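Local coordinates for probable M18 family aminopeptidase 1 (Thermotoga maritima, PDB 2GLF), which probably acts as a metal-dependent aminopeptidase, removing amino acids from the N-termini of peptides, and carries bound manganese in this crystal form, at residues Lys31-Thr36 and Arg69-Ala74; Ser95-Phe100 and His117-Ile122; Leu132-Val137 and Gly223-Val228. One frame throughout, in Å; residues are numbered along the deposited sequence.

Interaction 1: residues Lys31-Thr36 and Arg69-Ala74; sequences KTERMT and RGKAIA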
loop_
_atom_site.group_PDB
_atom_site.type_symbol
_atom_site.label_atom_id
_atom_site.label_comp_id
_atom_site.label_asym_id
_atom_site.label_seq_id
_atom_site.Cartn_x
_atom_site.Cartn_y
_atom_site.Cartn_z
ATOM N N LYS A 31 -25.935 26.354 31.521
ATOM C CA LYS A 31 -25.568 25.355 30.517
ATOM C C LYS A 31 -25.373 25.988 29.148
ATOM O O LYS A 31 -24.602 25.492 28.322
ATOM C CB LYS A 31 -26.638 24.269 30.397
ATOM C CG LYS A 31 -26.743 23.316 31.573
ATOM C CD LYS A 31 -27.595 23.891 32.679
ATOM C CE LYS A 31 -28.213 22.781 33.515
ATOM N NZ LYS A 31 -29.113 21.909 32.702
ATOM N N THR A 32 -26.080 27.084 28.908
ATOM C CA THR A 32 -25.988 27.777 27.631
ATOM C C THR A 32 -25.573 29.214 27.887
ATOM O O THR A 32 -25.673 29.688 29.019
ATOM C CB THR A 32 -27.336 27.747 26.911
ATOM O OG1 THR A 32 -28.280 28.552 27.625
ATOM C CG2 THR A 32 -27.859 26.319 26.853
ATOM N N GLU A 33 -25.112 29.910 26.848
ATOM C CA GLU A 33 -24.668 31.290 27.017
ATOM C C GLU A 33 -25.814 32.227 27.383
ATOM O O GLU A 33 -25.621 33.185 28.124
ATOM C CB GLU A 33 -23.939 31.797 25.759
ATOM C CG GLU A 33 -24.823 32.092 24.566
ATOM C CD GLU A 33 -25.367 30.841 23.914
ATOM O OE1 GLU A 33 -26.198 30.965 22.986
ATOM O OE2 GLU A 33 -24.960 29.731 24.323
ATOM N N ARG A 34 -27.009 31.950 26.875
ATOM C CA ARG A 34 -28.155 32.792 27.195
ATOM C C ARG A 34 -28.506 32.599 28.667
ATOM O O ARG A 34 -28.967 33.525 29.334
ATOM C CB ARG A 34 -29.358 32.430 26.320
ATOM C CG ARG A 34 -29.048 32.441 24.836
ATOM C CD ARG A 34 -30.222 31.939 24.011
ATOM N NE ARG A 34 -31.171 33.006 23.742
ATOM C CZ ARG A 34 -31.277 33.628 22.575
ATOM N NH1 ARG A 34 -30.495 33.279 21.563
ATOM N NH2 ARG A 34 -32.154 34.609 22.429
HETATM N N MSE A 35 -28.272 31.393 29.172
HETATM C CA MSE A 35 -28.564 31.079 30.563
HETATM C C MSE A 35 -27.527 31.674 31.502
HETATM O O MSE A 35 -27.866 32.178 32.575
HETATM C CB MSE A 35 -28.621 29.563 30.763
HETATM C CG MSE A 35 -30.026 28.997 30.868
HETATM SE SE MSE A 35 -30.075 27.065 30.701
HETATM C CE MSE A 35 -30.468 27.014 28.821
ATOM N N THR A 36 -26.261 31.608 31.108
ATOM C CA THR A 36 -25.198 32.145 31.951
ATOM C C THR A 36 -25.391 33.643 32.092
ATOM O O THR A 36 -25.286 34.179 33.189
ATOM C CB THR A 36 -23.807 31.864 31.361
ATOM O OG1 THR A 36 -23.745 30.498 30.930
ATOM C CG2 THR A 36 -22.727 32.097 32.419
ATOM N N ARG A 69 -26.586 40.969 23.570
ATOM C CA ARG A 69 -27.852 40.539 22.989
ATOM C C ARG A 69 -28.406 39.332 23.729
ATOM O O ARG A 69 -29.014 38.437 23.132
ATOM C CB ARG A 69 -27.686 40.217 21.503
ATOM C CG ARG A 69 -27.544 41.447 20.603
ATOM C CD ARG A 69 -27.425 41.022 19.149
ATOM N NE ARG A 69 -27.385 42.134 18.196
ATOM C CZ ARG A 69 -26.444 43.074 18.162
ATOM N NH1 ARG A 69 -25.445 43.063 19.036
ATOM N NH2 ARG A 69 -26.489 44.015 17.231
ATOM N N GLY A 70 -28.202 39.329 25.044
ATOM C CA GLY A 70 -28.675 38.228 25.859
ATOM C C GLY A 70 -27.696 37.082 25.754
ATOM O O GLY A 70 -27.967 35.981 26.224
ATOM N N LYS A 71 -26.548 37.349 25.139
ATOM C CA LYS A 71 -25.520 36.335 24.962
ATOM C C LYS A 71 -24.150 36.830 25.407
ATOM O O LYS A 71 -23.201 36.062 25.486
ATOM C CB LYS A 71 -25.459 35.904 23.497
ATOM C CG LYS A 71 -26.737 35.280 22.980
ATOM C CD LYS A 71 -26.611 34.941 21.510
ATOM C CE LYS A 71 -27.874 34.292 20.993
ATOM N NZ LYS A 71 -27.777 33.920 19.551
ATOM N N ALA A 72 -24.045 38.119 25.689
ATOM C CA ALA A 72 -22.782 38.684 26.133
ATOM C C ALA A 72 -23.086 39.738 27.181
ATOM O O ALA A 72 -24.160 40.337 27.173
ATOM C CB ALA A 72 -22.047 39.300 24.962
ATOM N N ILE A 73 -22.155 39.973 28.091
ATOM C CA ILE A 73 -22.402 40.963 29.118
ATOM C C ILE A 73 -21.110 41.449 29.760
ATOM O O ILE A 73 -20.288 40.659 30.224
ATOM C CB ILE A 73 -23.353 40.387 30.190
ATOM C CG1 ILE A 73 -23.720 41.465 31.205
ATOM C CG2 ILE A 73 -22.709 39.187 30.866
ATOM C CD1 ILE A 73 -24.701 40.991 32.257
ATOM N N ALA A 74 -20.931 42.762 29.758
ATOM C CA ALA A 74 -19.751 43.377 30.342
ATOM C C ALA A 74 -20.159 44.093 31.631
ATOM O O ALA A 74 -21.160 44.805 31.668
ATOM C CB ALA A 74 -19.138 44.361 29.355
HETATM O O HOH W 1 -24.939 32.357 20.361
HETATM O O HOH W 2 -30.153 35.439 27.725
#

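Interaction 2: residues Ser95-Phe100 and His117-Ile122; sequences SPRLDF and HYYGGI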
loop_
_atom_site.group_PDB
_atom_site.type_symbol
_atom_site.label_atom_id
_atom_site.label_comp_id
_atom_site.label_asym_id
_atom_site.label_seq_id
_atom_site.Cartn_x
_atom_site.Cartn_y
_atom_site.Cartn_z
ATOM N N SER A 95 -20.081 27.239 25.034
ATOM C CA SER A 95 -19.387 25.959 25.169
ATOM C C SER A 95 -19.775 24.986 24.071
ATOM O O SER A 95 -20.887 25.047 23.548
ATOM C CB SER A 95 -19.713 25.313 26.514
ATOM O OG SER A 95 -19.104 26.010 27.577
ATOM N N PRO A 96 -18.859 24.077 23.695
ATOM C CA PRO A 96 -19.228 23.127 22.644
ATOM C C PRO A 96 -20.589 22.505 22.978
ATOM O O PRO A 96 -20.891 22.212 24.142
ATOM C CB PRO A 96 -18.071 22.134 22.677
ATOM C CG PRO A 96 -16.895 23.038 22.946
ATOM C CD PRO A 96 -17.432 23.940 24.052
ATOM N N ARG A 97 -21.413 22.326 21.954
ATOM C CA ARG A 97 -22.749 21.775 22.135
ATOM C C ARG A 97 -23.265 21.247 20.803
ATOM O O ARG A 97 -22.493 20.991 19.876
ATOM C CB ARG A 97 -23.681 22.884 22.615
ATOM C CG ARG A 97 -23.640 24.120 21.707
ATOM C CD ARG A 97 -24.482 25.254 22.258
ATOM N NE ARG A 97 -23.841 26.564 22.116
ATOM C CZ ARG A 97 -23.880 27.315 21.018
ATOM N NH1 ARG A 97 -24.534 26.902 19.940
ATOM N NH2 ARG A 97 -23.260 28.490 21.001
ATOM N N LEU A 98 -24.582 21.088 20.729
ATOM C CA LEU A 98 -25.252 20.649 19.514
ATOM C C LEU A 98 -26.414 21.624 19.328
ATOM O O LEU A 98 -27.106 21.948 20.291
ATOM C CB LEU A 98 -25.802 19.227 19.659
ATOM C CG LEU A 98 -24.850 18.058 19.922
ATOM C CD1 LEU A 98 -25.671 16.778 20.077
ATOM C CD2 LEU A 98 -23.849 17.918 18.786
ATOM N N ASP A 99 -26.613 22.106 18.103
ATOM C CA ASP A 99 -27.705 23.031 17.816
ATOM C C ASP A 99 -28.741 22.373 16.919
ATOM O O ASP A 99 -28.385 21.709 15.953
ATOM C CB ASP A 99 -27.208 24.286 17.086
ATOM C CG ASP A 99 -26.326 25.178 17.943
ATOM O OD1 ASP A 99 -26.425 25.126 19.191
ATOM O OD2 ASP A 99 -25.541 25.957 17.351
ATOM N N PHE A 100 -30.016 22.551 17.241
ATOM C CA PHE A 100 -31.090 22.023 16.408
ATOM C C PHE A 100 -30.941 22.754 15.065
ATOM O O PHE A 100 -30.679 23.957 15.045
ATOM C CB PHE A 100 -32.456 22.408 16.996
ATOM C CG PHE A 100 -33.037 21.407 17.963
ATOM C CD1 PHE A 100 -32.228 20.539 18.686
ATOM C CD2 PHE A 100 -34.414 21.374 18.181
ATOM C CE1 PHE A 100 -32.781 19.658 19.610
ATOM C CE2 PHE A 100 -34.970 20.502 19.100
ATOM C CZ PHE A 100 -34.152 19.642 19.816
ATOM N N HIS A 117 -26.645 20.138 14.470
ATOM C CA HIS A 117 -25.437 20.548 13.782
ATOM C C HIS A 117 -24.559 20.939 14.968
ATOM O O HIS A 117 -24.894 21.857 15.711
ATOM C CB HIS A 117 -25.734 21.747 12.894
ATOM C CG HIS A 117 -24.613 22.110 11.977
ATOM N ND1 HIS A 117 -23.326 22.312 12.424
ATOM C CD2 HIS A 117 -24.588 22.334 10.642
ATOM C CE1 HIS A 117 -22.555 22.647 11.404
ATOM N NE2 HIS A 117 -23.297 22.670 10.310
ATOM N N TYR A 118 -23.452 20.230 15.169
ATOM C CA TYR A 118 -22.596 20.517 16.309
ATOM C C TYR A 118 -21.906 21.872 16.266
ATOM O O TYR A 118 -21.587 22.403 15.202
ATOM C CB TYR A 118 -21.576 19.392 16.504
ATOM C CG TYR A 118 -20.474 19.337 15.490
ATOM C CD1 TYR A 118 -19.280 20.035 15.689
ATOM C CD2 TYR A 118 -20.600 18.564 14.342
ATOM C CE1 TYR A 118 -18.238 19.958 14.763
ATOM C CE2 TYR A 118 -19.566 18.480 13.415
ATOM C CZ TYR A 118 -18.389 19.177 13.632
ATOM O OH TYR A 118 -17.370 19.084 12.719
ATOM N N TYR A 119 -21.698 22.426 17.458
ATOM C CA TYR A 119 -21.076 23.729 17.635
ATOM C C TYR A 119 -19.745 23.591 18.363
ATOM O O TYR A 119 -19.676 22.986 19.436
ATOM C CB TYR A 119 -22.010 24.614 18.448
ATOM C CG TYR A 119 -21.421 25.933 18.861
ATOM C CD1 TYR A 119 -21.453 27.030 18.011
ATOM C CD2 TYR A 119 -20.839 26.090 20.115
ATOM C CE1 TYR A 119 -20.928 28.249 18.401
ATOM C CE2 TYR A 119 -20.308 27.304 20.514
ATOM C CZ TYR A 119 -20.359 28.380 19.656
ATOM O OH TYR A 119 -19.868 29.598 20.069
ATOM N N GLY A 120 -18.691 24.158 17.791
ATOM C CA GLY A 120 -17.392 24.073 18.433
ATOM C C GLY A 120 -16.679 22.737 18.271
ATOM O O GLY A 120 -17.113 21.867 17.504
ATOM N N GLY A 121 -15.588 22.570 19.015
ATOM C CA GLY A 121 -14.804 21.355 18.934
ATOM C C GLY A 121 -15.193 20.179 19.812
ATOM O O GLY A 121 -14.393 19.733 20.628
ATOM N N ILE A 122 -16.409 19.667 19.647
ATOM C CA ILE A 122 -16.863 18.503 20.412
ATOM C C ILE A 122 -16.100 17.299 19.851
ATOM O O ILE A 122 -15.643 17.351 18.712
ATOM C CB ILE A 122 -18.370 18.224 20.192
ATOM C CG1 ILE A 122 -18.604 17.762 18.746
ATOM C CG2 ILE A 122 -19.184 19.469 20.483
ATOM C CD1 ILE A 122 -20.009 17.304 18.447
#

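Interaction 3: residues Leu132-Val137 and Gly223-Val228; sequences LEIHGV and GEIEVV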
loop_
_atom_site.group_PDB
_atom_site.type_symbol
_atom_site.label_atom_id
_atom_site.label_comp_id
_atom_site.label_asym_id
_atom_site.label_seq_id
_atom_site.Cartn_x
_atom_site.Cartn_y
_atom_site.Cartn_z
ATOM N N LEU A 132 -29.453 13.715 27.264
ATOM C CA LEU A 132 -29.329 15.112 26.862
ATOM C C LEU A 132 -30.497 15.970 27.328
ATOM O O LEU A 132 -31.580 15.468 27.604
ATOM C CB LEU A 132 -29.243 15.243 25.330
ATOM C CG LEU A 132 -28.136 14.686 24.428
ATOM C CD1 LEU A 132 -26.783 14.741 25.124
ATOM C CD2 LEU A 132 -28.491 13.282 24.039
ATOM N N GLU A 133 -30.252 17.278 27.387
ATOM C CA GLU A 133 -31.250 18.278 27.762
ATOM C C GLU A 133 -31.403 19.269 26.602
ATOM O O GLU A 133 -30.421 19.626 25.949
ATOM C CB GLU A 133 -30.796 19.063 28.990
ATOM C CG GLU A 133 -30.742 18.289 30.280
ATOM C CD GLU A 133 -30.296 19.160 31.443
ATOM O OE1 GLU A 133 -30.886 20.244 31.631
ATOM O OE2 GLU A 133 -29.360 18.763 32.170
ATOM N N ILE A 134 -32.628 19.706 26.339
ATOM C CA ILE A 134 -32.867 20.691 25.284
ATOM C C ILE A 134 -32.978 22.061 25.955
ATOM O O ILE A 134 -33.601 22.188 27.000
ATOM C CB ILE A 134 -34.179 20.410 24.529
ATOM C CG1 ILE A 134 -33.981 19.283 23.530
ATOM C CG2 ILE A 134 -34.633 21.639 23.791
ATOM C CD1 ILE A 134 -35.266 18.913 22.816
ATOM N N HIS A 135 -32.374 23.081 25.356
ATOM C CA HIS A 135 -32.421 24.434 25.914
ATOM C C HIS A 135 -32.378 25.495 24.821
ATOM O O HIS A 135 -31.608 25.385 23.869
ATOM C CB HIS A 135 -31.244 24.661 26.862
ATOM C CG HIS A 135 -31.401 24.003 28.196
ATOM N ND1 HIS A 135 -32.397 24.349 29.081
ATOM C CD2 HIS A 135 -30.674 23.039 28.807
ATOM C CE1 HIS A 135 -32.279 23.629 30.181
ATOM N NE2 HIS A 135 -31.240 22.826 30.041
ATOM N N GLY A 136 -33.200 26.528 24.953
ATOM C CA GLY A 136 -33.183 27.566 23.944
ATOM C C GLY A 136 -34.402 28.462 23.916
ATOM O O GLY A 136 -35.025 28.720 24.945
ATOM N N VAL A 137 -34.740 28.937 22.722
ATOM C CA VAL A 137 -35.876 29.825 22.551
ATOM C C VAL A 137 -36.415 29.790 21.113
ATOM O O VAL A 137 -35.670 29.536 20.168
ATOM C CB VAL A 137 -35.473 31.267 22.936
ATOM C CG1 VAL A 137 -34.260 31.700 22.136
ATOM C CG2 VAL A 137 -36.633 32.209 22.695
ATOM N N GLY A 223 -35.624 30.288 15.609
ATOM C CA GLY A 223 -35.370 29.788 16.945
ATOM C C GLY A 223 -33.968 29.238 17.112
ATOM O O GLY A 223 -33.279 28.946 16.131
ATOM N N GLU A 224 -33.547 29.099 18.363
ATOM C CA GLU A 224 -32.227 28.580 18.675
ATOM C C GLU A 224 -32.279 27.574 19.818
ATOM O O GLU A 224 -32.434 27.949 20.980
ATOM C CB GLU A 224 -31.274 29.728 19.024
ATOM C CG GLU A 224 -30.456 30.184 17.827
ATOM C CD GLU A 224 -29.665 31.455 18.066
ATOM O OE1 GLU A 224 -28.716 31.697 17.288
ATOM O OE2 GLU A 224 -29.992 32.217 19.005
ATOM N N ILE A 225 -32.160 26.295 19.479
ATOM C CA ILE A 225 -32.176 25.243 20.484
ATOM C C ILE A 225 -30.775 24.664 20.625
ATOM O O ILE A 225 -30.071 24.472 19.640
ATOM C CB ILE A 225 -33.134 24.092 20.101
ATOM C CG1 ILE A 225 -34.524 24.643 19.784
ATOM C CG2 ILE A 225 -33.220 23.094 21.245
ATOM C CD1 ILE A 225 -35.180 25.318 20.962
ATOM N N GLU A 226 -30.378 24.388 21.857
ATOM C CA GLU A 226 -29.067 23.827 22.116
ATOM C C GLU A 226 -29.197 22.522 22.911
ATOM O O GLU A 226 -29.901 22.461 23.921
ATOM C CB GLU A 226 -28.202 24.844 22.875
ATOM C CG GLU A 226 -28.146 26.225 22.209
ATOM C CD GLU A 226 -26.968 27.087 22.679
ATOM O OE1 GLU A 226 -26.467 26.870 23.805
ATOM O OE2 GLU A 226 -26.551 27.994 21.922
ATOM N N VAL A 227 -28.535 21.474 22.431
ATOM C CA VAL A 227 -28.570 20.174 23.093
ATOM C C VAL A 227 -27.367 20.113 24.020
ATOM O O VAL A 227 -26.250 20.368 23.603
ATOM C CB VAL A 227 -28.520 19.019 22.059
ATOM C CG1 VAL A 227 -28.477 17.677 22.773
ATOM C CG2 VAL A 227 -29.733 19.095 21.139
ATOM N N VAL A 228 -27.610 19.773 25.277
ATOM C CA VAL A 228 -26.554 19.726 26.282
ATOM C C VAL A 228 -26.686 18.508 27.197
ATOM O O VAL A 228 -27.788 18.016 27.418
ATOM C CB VAL A 228 -26.602 21.026 27.119
ATOM C CG1 VAL A 228 -26.539 20.709 28.613
ATOM C CG2 VAL A 228 -25.470 21.953 26.687
#

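Interaction 1: residues Lys31-Thr36 and Arg69-Ala74
Arg34 and Lys71 both set CG beside the backbone N and anti to the carbonyl carbon (chi1 -53° and -62°), and their chains run side by side in the same direction. The lysine is extended beyond CG, whereas the arginine bends at chi3. Arg34 NH1 lies 3.4 Å from Lys71 NZ, two donors of like charge with no bond between them. Glu33 lies on the same stem of Lys71, its CG 4.0 Å from Lys71 CB. At the backbone, the first turn of the helix that starts at Glu33 rests on the bend at Gly70, where Gly70 O receives a C-H...O contact from Arg34 CA at 3.3 Å. The positive phi of Gly70 is one that glycine readily adopts. A water bridges the two backbones, donating to Arg34 O (2.8 Å) and to Gly70 O (2.7 Å). Thr32 caps this helix at the N-cap position, its OG1 accepting from Met35 N at 3.2 Å, and Thr36 OG1 gives a further bond to Thr32 O.

The contact joins the start of helix 33-45 to the loop leading into strand 73-77 of the mixed sheet. Glu224 OE2 forms salt bridges with both Arg34 NH1 and Lys71 NZ, while Arg34 NH2 forms a salt bridge with Glu371 of the second subunit, and Lys71 NZ is hydrogen-bonded to His369 of that subunit. The two cations would repel each other if left alone; the shared carboxylate probably offsets this, so that their closeness probably depends on acidic partners outside the pair, including one across the subunit interface.

Interaction 2: residues Ser95-Phe100 and His117-Ile122
Arg97 lies flat on Tyr119 in a stacked cation-pi contact, with the guanidinium CZ 3.5 Å from the centroid of the Tyr119 ring and the two planes 11° apart. Arg97 NH2 sits over the middle of the ring, and Tyr119 OH is held by Asp94. In the plane of the guanidinium, Arg97 NH1 meets the syn lone pair of Asp99 OD1 at 2.7 Å in a salt bridge. NH1 also forms a salt bridge with Glu226. An alanine in place of Arg97 would probably leave Asp99 OD1 and Glu226 without their cation and uncover one face of the Tyr119 ring.

Backbone bonds tie strands 97-108 and 111-119 into an antiparallel hairpin. Arg97 and Tyr119 form one hydrogen-bonded pair, with Tyr119 N 2.9 Å from Arg97 O, and Asp99 and His117 form the next, with Asp99 N 3.0 Å from His117 O.

Apolar contacts gather around Leu98, on the face away from Arg97: Leu98 CD2 touches Tyr118 CB at 3.5 Å and Ile122 CD1 at 3.9 Å. Beside them Pro96 CB packs on Ile122 CG2 (3.6 Å). Gly121 is the centre of an inverse gamma turn, and its carbonyl oxygen is hydrogen-bonded to ND1 of His425, a manganese ligand.

Interaction 3: residues Leu132-Val137 and Gly223-Val228
Two neighbouring antiparallel strands of a six-stranded sheet meet here, 132-139 and 223-229, with Glu133 paired to Val228, His135 to Glu226 and Val137 to Glu224 through reciprocal backbone hydrogen bonds. Over these segments the strand directions are 157° apart. Representative bonds are Val228 N to Glu133 O at 2.9 Å, His135 N to Glu226 O at 2.9 Å and Val137 N to Glu224 O at 3.1 Å. C-H...O contacts fill the rungs between, as from Val227 CA to Glu133 O at 3.4 Å.

Gly136 stands opposite Ile225, where its CA approaches Glu224 O at 3.1 Å. A CB on this residue would run into that same oxygen and also jam against the carbonyl of His135, so the backbone geometry calls for glycine.

Strand 223-229 is flanked on its other edge by strand 97-108, and strand 132-139 by strand 145-150, so this pair lies inside the sheet. On one side of it the side chains are apolar, and Phe100 covers Ile134, Ile225 and Val227. Leu132 CG packs against Val227 CG1 at 3.4 Å. In Ile134 and Ile225 both CG2 methyls stand anti to their backbone N, and they are the atoms that meet, at 3.3 Å.

The opposite side carries Glu133, His135, Glu224 and Glu226 together with Val137 and Val228. The imidazole of His135 reaches back along its own strand, NE2 donating to Glu133 OE1 at 3.1 Å from above the carboxylate plane, 39° out of it. That oxygen also takes a salt bridge from Lys31, while His135 ND1 is hydrogen-bonded to His149 and, further along, Glu224 OE1 forms a salt bridge with Lys355 of the second subunit.

In the fold
Interactions 2 and 3 are buried strand pairings within one antiparallel sheet, joined directly because strands 97-108 and 223-229 are neighbours in it. Interaction 1 is only partly buried and joins a helix start to a loop, by water, C-H...O and side-chain contacts in place of a backbone ladder. Salt bridges join it to the acidic residues on one face of interaction 3, so that acids of the sheet are matched by bases from outside it and, for Glu226, from the neighbouring strand. Phe100, in a segment of interaction 2, packs on the apolar side of interaction 3. Interaction 2 lies nearest the manganese site, and all three touch a second subunit of the twelve-chain assembly.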